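Local coordinates for putative branched-chain amino acid transport system substrate-binding protein (Rhodopseudomonas palustris, PDB 3TX6) that probably serves as the periplasmic solute-binding component of an ABC transporter, capturing p-coumaric acid and related lignin-derived aromatic acids, at residues S77-T82 with L99-I104; A114-I119 with A284-D289; H129-N134 with M162-V167. All blocks are in the same frame, centred on the assembly; numbering follows the deposited sequence.

Contact 1. Residues S77-T82 with L99-I104; sequences SVTPPT and LAPLPI. With ENO (3-(4-hydroxy-phenyl)pyruvic acid), chain D.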
loop_
_atom_site.group_PDB
_atom_site.type_symbol
_atom_site.label_atom_id
_atom_site.label_comp_id
_atom_site.label_asym_id
_atom_site.label_seq_id
_atom_site.Cartn_x
_atom_site.Cartn_y
_atom_site.Cartn_z
ATOM N N SER A 77 -6.969 4.928 -0.139
ATOM C CA SER A 77 -5.645 5.062 0.467
ATOM C C SER A 77 -5.427 4.158 1.694
ATOM O O SER A 77 -4.301 3.900 2.108
ATOM C CB SER A 77 -5.405 6.525 0.881
ATOM O OG SER A 77 -5.474 7.389 -0.259
ATOM N N VAL A 78 -6.525 3.791 2.335
ATOM C CA VAL A 78 -6.511 2.998 3.562
ATOM C C VAL A 78 -7.575 1.908 3.407
ATOM O O VAL A 78 -8.412 1.977 2.495
ATOM C CB VAL A 78 -6.655 3.844 4.845
ATOM C CG1 VAL A 78 -5.379 4.644 5.109
ATOM C CG2 VAL A 78 -7.906 4.738 4.773
ATOM N N THR A 79 -7.478 0.879 4.253
ATOM C CA THR A 79 -8.270 -0.335 4.033
ATOM C C THR A 79 -9.785 -0.156 4.077
ATOM O O THR A 79 -10.452 -0.652 3.168
ATOM C CB THR A 79 -7.794 -1.498 4.938
ATOM O OG1 THR A 79 -6.416 -1.759 4.629
ATOM C CG2 THR A 79 -8.638 -2.745 4.734
ATOM N N PRO A 80 -10.341 0.554 5.071
ATOM C CA PRO A 80 -11.817 0.588 5.135
ATOM C C PRO A 80 -12.496 1.165 3.864
ATOM O O PRO A 80 -13.408 0.540 3.328
ATOM C CB PRO A 80 -12.097 1.402 6.424
ATOM C CG PRO A 80 -10.900 1.067 7.276
ATOM C CD PRO A 80 -9.757 1.119 6.284
ATOM N N PRO A 81 -12.042 2.308 3.359
ATOM C CA PRO A 81 -12.686 2.785 2.116
ATOM C C PRO A 81 -12.358 1.888 0.885
ATOM O O PRO A 81 -13.096 1.885 -0.108
ATOM C CB PRO A 81 -12.123 4.189 1.957
ATOM C CG PRO A 81 -10.851 4.193 2.719
ATOM C CD PRO A 81 -11.099 3.278 3.895
ATOM N N THR A 82 -11.214 1.187 0.908
ATOM C CA THR A 82 -10.796 0.326 -0.204
ATOM C C THR A 82 -11.728 -0.887 -0.295
ATOM O O THR A 82 -12.126 -1.312 -1.413
ATOM C CB THR A 82 -9.332 -0.109 -0.049
ATOM O OG1 THR A 82 -8.514 1.050 -0.059
ATOM C CG2 THR A 82 -8.850 -1.031 -1.187
ATOM N N LEU A 99 -5.454 0.615 -3.883
ATOM C CA LEU A 99 -4.244 1.341 -3.480
ATOM C C LEU A 99 -3.923 1.174 -1.968
ATOM O O LEU A 99 -2.988 1.798 -1.472
ATOM C CB LEU A 99 -4.332 2.808 -3.903
ATOM C CG LEU A 99 -4.553 3.092 -5.388
ATOM C CD1 LEU A 99 -4.609 4.617 -5.668
ATOM C CD2 LEU A 99 -3.534 2.403 -6.316
ATOM N N ALA A 100 -4.666 0.295 -1.288
ATOM C CA ALA A 100 -4.427 -0.128 0.090
ATOM C C ALA A 100 -4.630 -1.616 0.143
ATOM O O ALA A 100 -5.358 -2.144 -0.663
ATOM C CB ALA A 100 -5.400 0.530 1.051
ATOM N N PRO A 101 -3.860 -2.298 1.004
ATOM C CA PRO A 101 -4.094 -3.725 1.120
ATOM C C PRO A 101 -5.549 -3.896 1.652
ATOM O O PRO A 101 -6.145 -3.004 2.289
ATOM C CB PRO A 101 -2.963 -4.212 2.006
ATOM C CG PRO A 101 -2.432 -3.048 2.694
ATOM C CD PRO A 101 -2.886 -1.808 1.981
ATOM N N LEU A 102 -6.184 -4.935 1.227
ATOM C CA LEU A 102 -7.470 -5.272 1.753
ATOM C C LEU A 102 -7.573 -6.795 1.716
ATOM O O LEU A 102 -6.844 -7.460 0.941
ATOM C CB LEU A 102 -8.586 -4.642 0.888
ATOM C CG LEU A 102 -8.906 -5.274 -0.443
ATOM C CD1 LEU A 102 -10.302 -4.861 -0.907
ATOM C CD2 LEU A 102 -7.813 -4.887 -1.434
ATOM N N PRO A 103 -8.472 -7.334 2.540
ATOM C CA PRO A 103 -8.791 -8.742 2.432
ATOM C C PRO A 103 -9.548 -8.999 1.121
ATOM O O PRO A 103 -10.698 -8.548 0.955
ATOM C CB PRO A 103 -9.694 -8.998 3.651
ATOM C CG PRO A 103 -9.585 -7.782 4.509
ATOM C CD PRO A 103 -9.245 -6.663 3.606
ATOM N N ILE A 104 -8.892 -9.676 0.185
ATOM C CA ILE A 104 -9.487 -9.929 -1.146
ATOM C C ILE A 104 -10.115 -11.308 -1.067
ATOM O O ILE A 104 -9.477 -12.298 -1.401
ATOM C CB ILE A 104 -8.500 -9.775 -2.369
ATOM C CG1 ILE A 104 -7.951 -8.359 -2.436
ATOM C CG2 ILE A 104 -9.248 -9.955 -3.697
ATOM C CD1 ILE A 104 -7.037 -8.029 -3.605
HETATM O O4 ENO D . -4.134 0.051 4.262
HETATM C C9 ENO D . -1.579 1.592 2.609
HETATM C C8 ENO D . -0.694 1.240 1.612
HETATM C C7 ENO D . 0.357 0.342 1.860
HETATM C C6 ENO D . 0.426 -0.258 3.102
HETATM C C5 ENO D . -0.448 0.101 4.124
HETATM C C4 ENO D . -1.479 1.026 3.885
HETATM O O3 ENO D . 1.203 0.004 0.812
HETATM C C3 ENO D . -2.389 1.475 4.993
HETATM C C2 ENO D . -3.714 0.830 5.135
HETATM C C1 ENO D . -4.540 1.244 6.259
HETATM O O2 ENO D . -5.681 0.747 6.356
HETATM O O1 ENO D . -4.109 2.077 7.113
#
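Thr-79 and Thr-82, in the first turn of helix 79-92, face Ala-100 to Leu-102 in the loop after strand 96-98, where this periplasmic-binding-protein lobe grips the acid end of its ligand. The helix start, with Val-78 at the N-cap position, offers Thr-79 N to 3-(4-hydroxyphenyl)pyruvate O2 at 2.8 Å in a nearly straight bond (170°). Thr-79 OG1 lies 2.7 Å from Pro-101 O and 2.9 Å from ligand O4, so both oxygens lie within reach of its one proton. Three residues further along the helix, Ala-100 CB lies 3.3 Å from Thr-82 OG1. That hydroxyl bonds to Val-78 O at 2.7 Å from above the carbonyl plane and also receives Ser-76 N. Chi1 of -61° sets Thr-82 OG1 beside its backbone N and CG2 anti to that N, where CG2 meets Leu-102 CD2 at 4.0 Å, the side chains crossing at about a right angle. An alanine in place of Thr-82 would probably leave Val-78 O with just a weak backbone bond from this turn, Ser-76 N without its mate and a gap beside Leu-102. Thr-79 CG2, for its part, lies 4.1 Å from Pro-103 CD.

Contact 2. Residues A114-I119 with A284-D289; sequences AMPQPI and AAHSFD. With ENO (3-(4-hydroxy-phenyl)pyruvic acid), chain D.
The contact belongs to the inner wall of the ligand pocket, where Met-115, Pro-116 and Gln-117, in a connection running from the first lobe's sheet toward the second lobe, meet His-286 and Asp-289 on helix 282-304. The His-286 imidazole is the centrepiece. Pro-116 lies over one of its faces in a CH-pi contact, CG standing 3.9 Å from the ring centroid, 15° off the normal and shifted toward the rim. At the ring edge, near its plane, the phenol oxygen O3 of 3-(4-hydroxyphenyl)pyruvate comes 2.6 Å from NE2 in a hydrogen bond whose donor may be either atom. Pro-116 CB touches the same oxygen at 3.4 Å, so the proline packs against both ring and ligand. Gln-117 comes to the edge as well, its OE1 4.0 Å from His-286 CE1 and its amide plane 59° from the ring. That amide has its polar partners elsewhere: OE1 accepts from Gln-282 NE2, and NE2 gives a bond to Ser-347 O. About one helical turn beyond the histidine, the bent selenomethionine chain of Met-115 brings CE toward Asp-289 CB, a detail less certain because the residue has two modelled conformers. The Asp-289 carboxylate is held by Ser-329 OG and Gln-330 N. A ligand site lying between two lobes, lined here by a lobe-to-lobe crossover and by a helix that supplies the histidine, is characteristic of two-lobed periplasmic binding proteins.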
loop_
_atom_site.group_PDB
_atom_site.type_symbol
_atom_site.label_atom_id
_atom_site.label_comp_id
_atom_site.label_asym_id
_atom_site.label_seq_id
_atom_site.Cartn_x
_atom_site.Cartn_y
_atom_site.Cartn_z
ATOM N N ALA A 114 -4.806 -5.697 -6.232
ATOM C CA ALA A 114 -4.172 -4.749 -5.297
ATOM C C ALA A 114 -2.734 -4.410 -5.681
ATOM O O ALA A 114 -1.965 -5.289 -6.003
ATOM C CB ALA A 114 -4.239 -5.264 -3.884
HETATM N N MSE A 115 -2.384 -3.137 -5.578
HETATM C CA MSE A 115 -1.005 -2.713 -5.773
HETATM C C MSE A 115 -0.132 -2.903 -4.533
HETATM O O MSE A 115 1.013 -3.324 -4.656
HETATM C CB MSE A 115 -0.973 -1.283 -6.298
HETATM C CG MSE A 115 -1.819 -1.146 -7.568
HETATM SE SE MSE A 115 -1.388 -2.471 -8.997
HETATM C CE MSE A 115 0.350 -1.696 -9.356
ATOM N N PRO A 116 -0.616 -2.554 -3.329
ATOM C CA PRO A 116 0.262 -2.739 -2.148
ATOM C C PRO A 116 0.660 -4.186 -1.921
ATOM O O PRO A 116 -0.089 -5.110 -2.242
ATOM C CB PRO A 116 -0.571 -2.205 -0.987
ATOM C CG PRO A 116 -1.508 -1.242 -1.640
ATOM C CD PRO A 116 -1.884 -1.949 -2.935
ATOM N N GLN A 117 1.860 -4.376 -1.372
ATOM C CA GLN A 117 2.305 -5.669 -1.009
ATOM C C GLN A 117 1.331 -6.326 -0.009
ATOM O O GLN A 117 0.869 -5.683 0.921
ATOM C CB GLN A 117 3.691 -5.604 -0.377
ATOM C CG GLN A 117 4.787 -5.130 -1.338
ATOM C CD GLN A 117 4.846 -3.625 -1.550
ATOM O OE1 GLN A 117 4.107 -2.877 -0.915
ATOM N NE2 GLN A 117 5.769 -3.171 -2.426
ATOM N N PRO A 118 1.023 -7.625 -0.218
ATOM C CA PRO A 118 0.184 -8.336 0.731
ATOM C C PRO A 118 0.845 -8.466 2.065
ATOM O O PRO A 118 2.082 -8.549 2.163
ATOM C CB PRO A 118 -0.052 -9.687 0.056
ATOM C CG PRO A 118 1.120 -9.905 -0.810
ATOM C CD PRO A 118 1.531 -8.514 -1.276
ATOM N N ILE A 119 0.047 -8.399 3.111
ATOM C CA ILE A 119 0.584 -8.465 4.455
ATOM C C ILE A 119 1.558 -9.633 4.680
ATOM O O ILE A 119 2.588 -9.392 5.272
ATOM C CB ILE A 119 -0.531 -8.415 5.508
ATOM C CG1 ILE A 119 -0.928 -6.972 5.850
ATOM C CG2 ILE A 119 -0.148 -9.120 6.823
ATOM C CD1 ILE A 119 -1.409 -6.160 4.687
ATOM N N ALA A 284 2.816 7.234 -3.211
ATOM C CA ALA A 284 2.910 7.786 -4.572
ATOM C C ALA A 284 3.086 6.624 -5.595
ATOM O O ALA A 284 2.566 6.653 -6.696
ATOM C CB ALA A 284 4.069 8.757 -4.685
ATOM N N ALA A 285 3.921 5.656 -5.217
ATOM C CA ALA A 285 4.264 4.550 -6.057
ATOM C C ALA A 285 3.057 3.700 -6.410
ATOM O O ALA A 285 3.031 3.123 -7.500
ATOM C CB ALA A 285 5.367 3.730 -5.394
ATOM N N HIS A 286 2.077 3.574 -5.523
ATOM C CA HIS A 286 0.926 2.725 -5.845
ATOM C C HIS A 286 0.085 3.292 -6.961
ATOM O O HIS A 286 -0.331 2.528 -7.835
ATOM C CB HIS A 286 0.072 2.402 -4.631
ATOM C CG HIS A 286 0.795 1.680 -3.543
ATOM N ND1 HIS A 286 1.699 0.672 -3.760
ATOM C CD2 HIS A 286 0.715 1.848 -2.165
ATOM C CE1 HIS A 286 2.150 0.227 -2.554
ATOM N NE2 HIS A 286 1.557 0.942 -1.592
ATOM N N SER A 287 -0.210 4.596 -6.948
ATOM C CA SER A 287 -0.938 5.171 -8.075
ATOM C C SER A 287 -0.099 5.163 -9.366
ATOM O O SER A 287 -0.593 4.801 -10.432
ATOM C CB SER A 287 -1.541 6.557 -7.789
ATOM O OG SER A 287 -0.548 7.392 -7.443
ATOM N N PHE A 288 1.181 5.505 -9.272
ATOM C CA PHE A 288 2.084 5.424 -10.415
ATOM C C PHE A 288 2.078 4.011 -11.019
ATOM O O PHE A 288 1.970 3.840 -12.232
ATOM C CB PHE A 288 3.485 5.843 -9.985
ATOM C CG PHE A 288 4.498 5.849 -11.077
ATOM C CD1 PHE A 288 4.663 6.980 -11.870
ATOM C CD2 PHE A 288 5.332 4.778 -11.286
ATOM C CE1 PHE A 288 5.619 7.034 -12.842
ATOM C CE2 PHE A 288 6.314 4.843 -12.265
ATOM C CZ PHE A 288 6.436 5.961 -13.049
ATOM N N ASP A 289 2.215 3.011 -10.155
ATOM C CA ASP A 289 2.300 1.623 -10.616
ATOM C C ASP A 289 0.971 1.154 -11.216
ATOM O O ASP A 289 0.965 0.353 -12.135
ATOM C CB ASP A 289 2.684 0.722 -9.469
ATOM C CG ASP A 289 4.126 0.879 -9.049
ATOM O OD1 ASP A 289 4.869 1.608 -9.741
ATOM O OD2 ASP A 289 4.517 0.220 -8.065
HETATM O O4 ENO D . -4.134 0.051 4.262
HETATM C C9 ENO D . -1.579 1.592 2.609
HETATM C C8 ENO D . -0.694 1.240 1.612
HETATM C C7 ENO D . 0.357 0.342 1.860
HETATM C C6 ENO D . 0.426 -0.258 3.102
HETATM C C5 ENO D . -0.448 0.101 4.124
HETATM C C4 ENO D . -1.479 1.026 3.885
HETATM O O3 ENO D . 1.203 0.004 0.812
HETATM C C3 ENO D . -2.389 1.475 4.993
HETATM C C2 ENO D . -3.714 0.830 5.135
HETATM C C1 ENO D . -4.540 1.244 6.259
HETATM O O2 ENO D . -5.681 0.747 6.356
HETATM O O1 ENO D . -4.109 2.077 7.113
#

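Contact 3. Residues H129-N134 with M162-V167; sequences HMKKNN and MGLKIV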
loop_
_atom_site.group_PDB
_atom_site.type_symbol
_atom_site.label_atom_id
_atom_site.label_comp_id
_atom_site.label_asym_id
_atom_site.label_seq_id
_atom_site.Cartn_x
_atom_site.Cartn_y
_atom_site.Cartn_z
ATOM N N HIS A 129 13.970 -11.001 9.925
ATOM C CA HIS A 129 14.897 -10.156 10.634
ATOM C C HIS A 129 14.868 -10.369 12.111
ATOM O O HIS A 129 15.949 -10.454 12.742
ATOM C CB HIS A 129 14.638 -8.703 10.303
ATOM C CG HIS A 129 15.635 -7.778 10.890
ATOM N ND1 HIS A 129 15.514 -7.273 12.135
ATOM C CD2 HIS A 129 16.822 -7.272 10.359
ATOM C CE1 HIS A 129 16.597 -6.482 12.388
ATOM N NE2 HIS A 129 17.364 -6.458 11.284
HETATM N N MSE A 130 13.671 -10.461 12.694
HETATM C CA MSE A 130 13.536 -10.744 14.128
HETATM C C MSE A 130 14.361 -11.977 14.470
HETATM O O MSE A 130 15.169 -11.938 15.380
HETATM C CB MSE A 130 12.056 -10.897 14.521
HETATM C CG MSE A 130 11.199 -9.609 14.446
HETATM SE SE MSE A 130 9.351 -10.078 14.984
HETATM C CE MSE A 130 8.538 -8.379 14.331
ATOM N N LYS A 131 14.211 -13.058 13.706
ATOM C CA LYS A 131 14.864 -14.331 14.028
ATOM C C LYS A 131 16.366 -14.401 13.695
ATOM O O LYS A 131 17.037 -15.440 13.904
ATOM C CB LYS A 131 14.141 -15.511 13.389
ATOM C CG LYS A 131 12.677 -15.669 13.796
ATOM C CD LYS A 131 12.405 -15.688 15.307
ATOM C CE LYS A 131 13.153 -16.805 16.046
ATOM N NZ LYS A 131 13.002 -16.712 17.529
ATOM N N LYS A 132 16.886 -13.311 13.168
ATOM C CA LYS A 132 18.295 -13.119 12.997
ATOM C C LYS A 132 18.842 -12.194 14.099
ATOM O O LYS A 132 20.068 -12.038 14.232
ATOM C CB LYS A 132 18.587 -12.571 11.582
ATOM C CG LYS A 132 18.578 -13.641 10.469
ATOM C CD LYS A 132 19.981 -13.888 9.878
ATOM C CE LYS A 132 20.558 -15.271 10.194
ATOM N NZ LYS A 132 21.192 -15.498 11.538
ATOM N N ASN A 133 17.960 -11.636 14.920
ATOM C CA ASN A 133 18.361 -10.622 15.886
ATOM C C ASN A 133 17.916 -10.952 17.302
ATOM O O ASN A 133 17.648 -10.069 18.115
ATOM C CB ASN A 133 17.905 -9.232 15.427
ATOM C CG ASN A 133 18.712 -8.727 14.256
ATOM O OD1 ASN A 133 18.358 -8.946 13.091
ATOM N ND2 ASN A 133 19.848 -8.078 14.558
ATOM N N ASN A 134 17.900 -12.249 17.592
ATOM C CA ASN A 134 17.670 -12.743 18.946
ATOM C C ASN A 134 16.340 -12.278 19.499
ATOM O O ASN A 134 16.235 -11.970 20.680
ATOM C CB ASN A 134 18.855 -12.415 19.908
ATOM C CG ASN A 134 18.812 -13.264 21.167
ATOM O OD1 ASN A 134 18.263 -14.384 21.141
ATOM N ND2 ASN A 134 19.345 -12.743 22.279
HETATM N N MSE A 162 7.566 -19.119 12.889
HETATM C CA MSE A 162 8.982 -18.820 12.705
HETATM C C MSE A 162 9.758 -18.752 14.004
HETATM O O MSE A 162 10.971 -18.534 13.991
HETATM C CB MSE A 162 9.163 -17.584 11.844
HETATM C CG MSE A 162 8.763 -17.922 10.398
HETATM SE SE MSE A 162 8.444 -16.268 9.407
HETATM C CE MSE A 162 10.297 -15.827 9.817
ATOM N N GLY A 163 9.096 -19.022 15.123
ATOM C CA GLY A 163 9.741 -19.030 16.426
ATOM C C GLY A 163 9.480 -17.796 17.263
ATOM O O GLY A 163 10.277 -17.443 18.119
ATOM N N LEU A 164 8.357 -17.138 17.028
ATOM C CA LEU A 164 7.996 -15.972 17.817
ATOM C C LEU A 164 6.887 -16.388 18.787
ATOM O O LEU A 164 5.990 -17.153 18.445
ATOM C CB LEU A 164 7.548 -14.819 16.897
ATOM C CG LEU A 164 8.569 -14.269 15.913
ATOM C CD1 LEU A 164 7.859 -13.368 14.905
ATOM C CD2 LEU A 164 9.657 -13.477 16.666
ATOM N N LYS A 165 6.971 -15.902 20.020
ATOM C CA LYS A 165 5.921 -16.093 21.022
ATOM C C LYS A 165 5.273 -14.746 21.270
ATOM O O LYS A 165 5.945 -13.796 21.670
ATOM C CB LYS A 165 6.500 -16.628 22.341
ATOM C CG LYS A 165 5.449 -17.002 23.396
ATOM C CD LYS A 165 6.087 -17.425 24.730
ATOM C CE LYS A 165 5.054 -17.626 25.846
ATOM N NZ LYS A 165 5.622 -17.276 27.175
ATOM N N ILE A 166 3.970 -14.665 21.029
ATOM C CA ILE A 166 3.237 -13.428 21.271
ATOM C C ILE A 166 2.866 -13.326 22.739
ATOM O O ILE A 166 2.140 -14.174 23.262
ATOM C CB ILE A 166 1.962 -13.353 20.445
ATOM C CG1 ILE A 166 2.295 -13.389 18.951
ATOM C CG2 ILE A 166 1.206 -12.069 20.766
ATOM C CD1 ILE A 166 1.057 -13.616 18.103
ATOM N N VAL A 167 3.405 -12.309 23.401
ATOM C CA VAL A 167 3.198 -12.137 24.839
ATOM C C VAL A 167 2.283 -10.984 25.204
ATOM O O VAL A 167 1.954 -10.774 26.386
ATOM C CB VAL A 167 4.547 -12.031 25.595
ATOM C CG1 VAL A 167 5.372 -13.286 25.340
ATOM C CG2 VAL A 167 5.323 -10.758 25.208
#
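Met-130 and Leu-164 make up the buried, apolar part of this contact, between the end of helix 119-130 and the turn that leads into strand 165-172. The selenium of Met-130, on a chain extended beyond CG, meets Leu-164 CD1 at 3.6 Å with the two side chains crossing at about a right angle; Met-130 has two modelled conformers, so this holds for one of them. The side formed by Lys-131, Met-162 and Gly-163 is polar and more open to solvent. Lys-131 CD lies 3.8 Å from Leu-164 CD2, the two side chains sliding past each other in opposite directions. The Lys-131 chain folds at chi2 (-52°) and chi3 (-58°) around Met-162 O, which CG approaches at 3.3 Å. Its NZ then gives a hydrogen bond of 2.9 Å to Gly-163 O, from well above the carbonyl plane, and a second to Ile-135 O. Gly-163, exposed and with positive phi (102°), forms a Schellman motif after helix 146-161; a side chain there would crowd Lys-131 CE and the preceding carbonyl. Lys-131, Met-162 and Gly-163 also touch a crystal neighbour. A type I turn from Met-130 to Asn-133 leads out of helix 119-130. Helix 146-161 joins the adjacent parallel strands 137-143 and 165-172 in a beta-alpha-beta crossover, and the contact sits where that helix gives way to strand 165-172, the outermost on its side of the second lobe's sheet.

How the contacts relate
Contacts 1 and 2 are two parts of one pocket, centres about 10 Å apart, with the ligand bridging them: its acid and keto oxygens lie at contact 1 and its phenol oxygen at contact 2. They also touch directly. Pro-116 CG packs on Leu-99 O at 3.4 Å, and Leu-99 CD2 lies 3.5 Å from His-286 O. Arg-174, Ser-199 and Gln-282 also hydrogen-bond the ligand. Contact 3 is away from this site, its centre about 28 Å from that of contact 1 and about 27 Å from that of contact 2, with nearest atoms about 17 Å and 10 Å apart. Helix 119-130 nevertheless runs from the last residue of 114-119 to the start of 129-134.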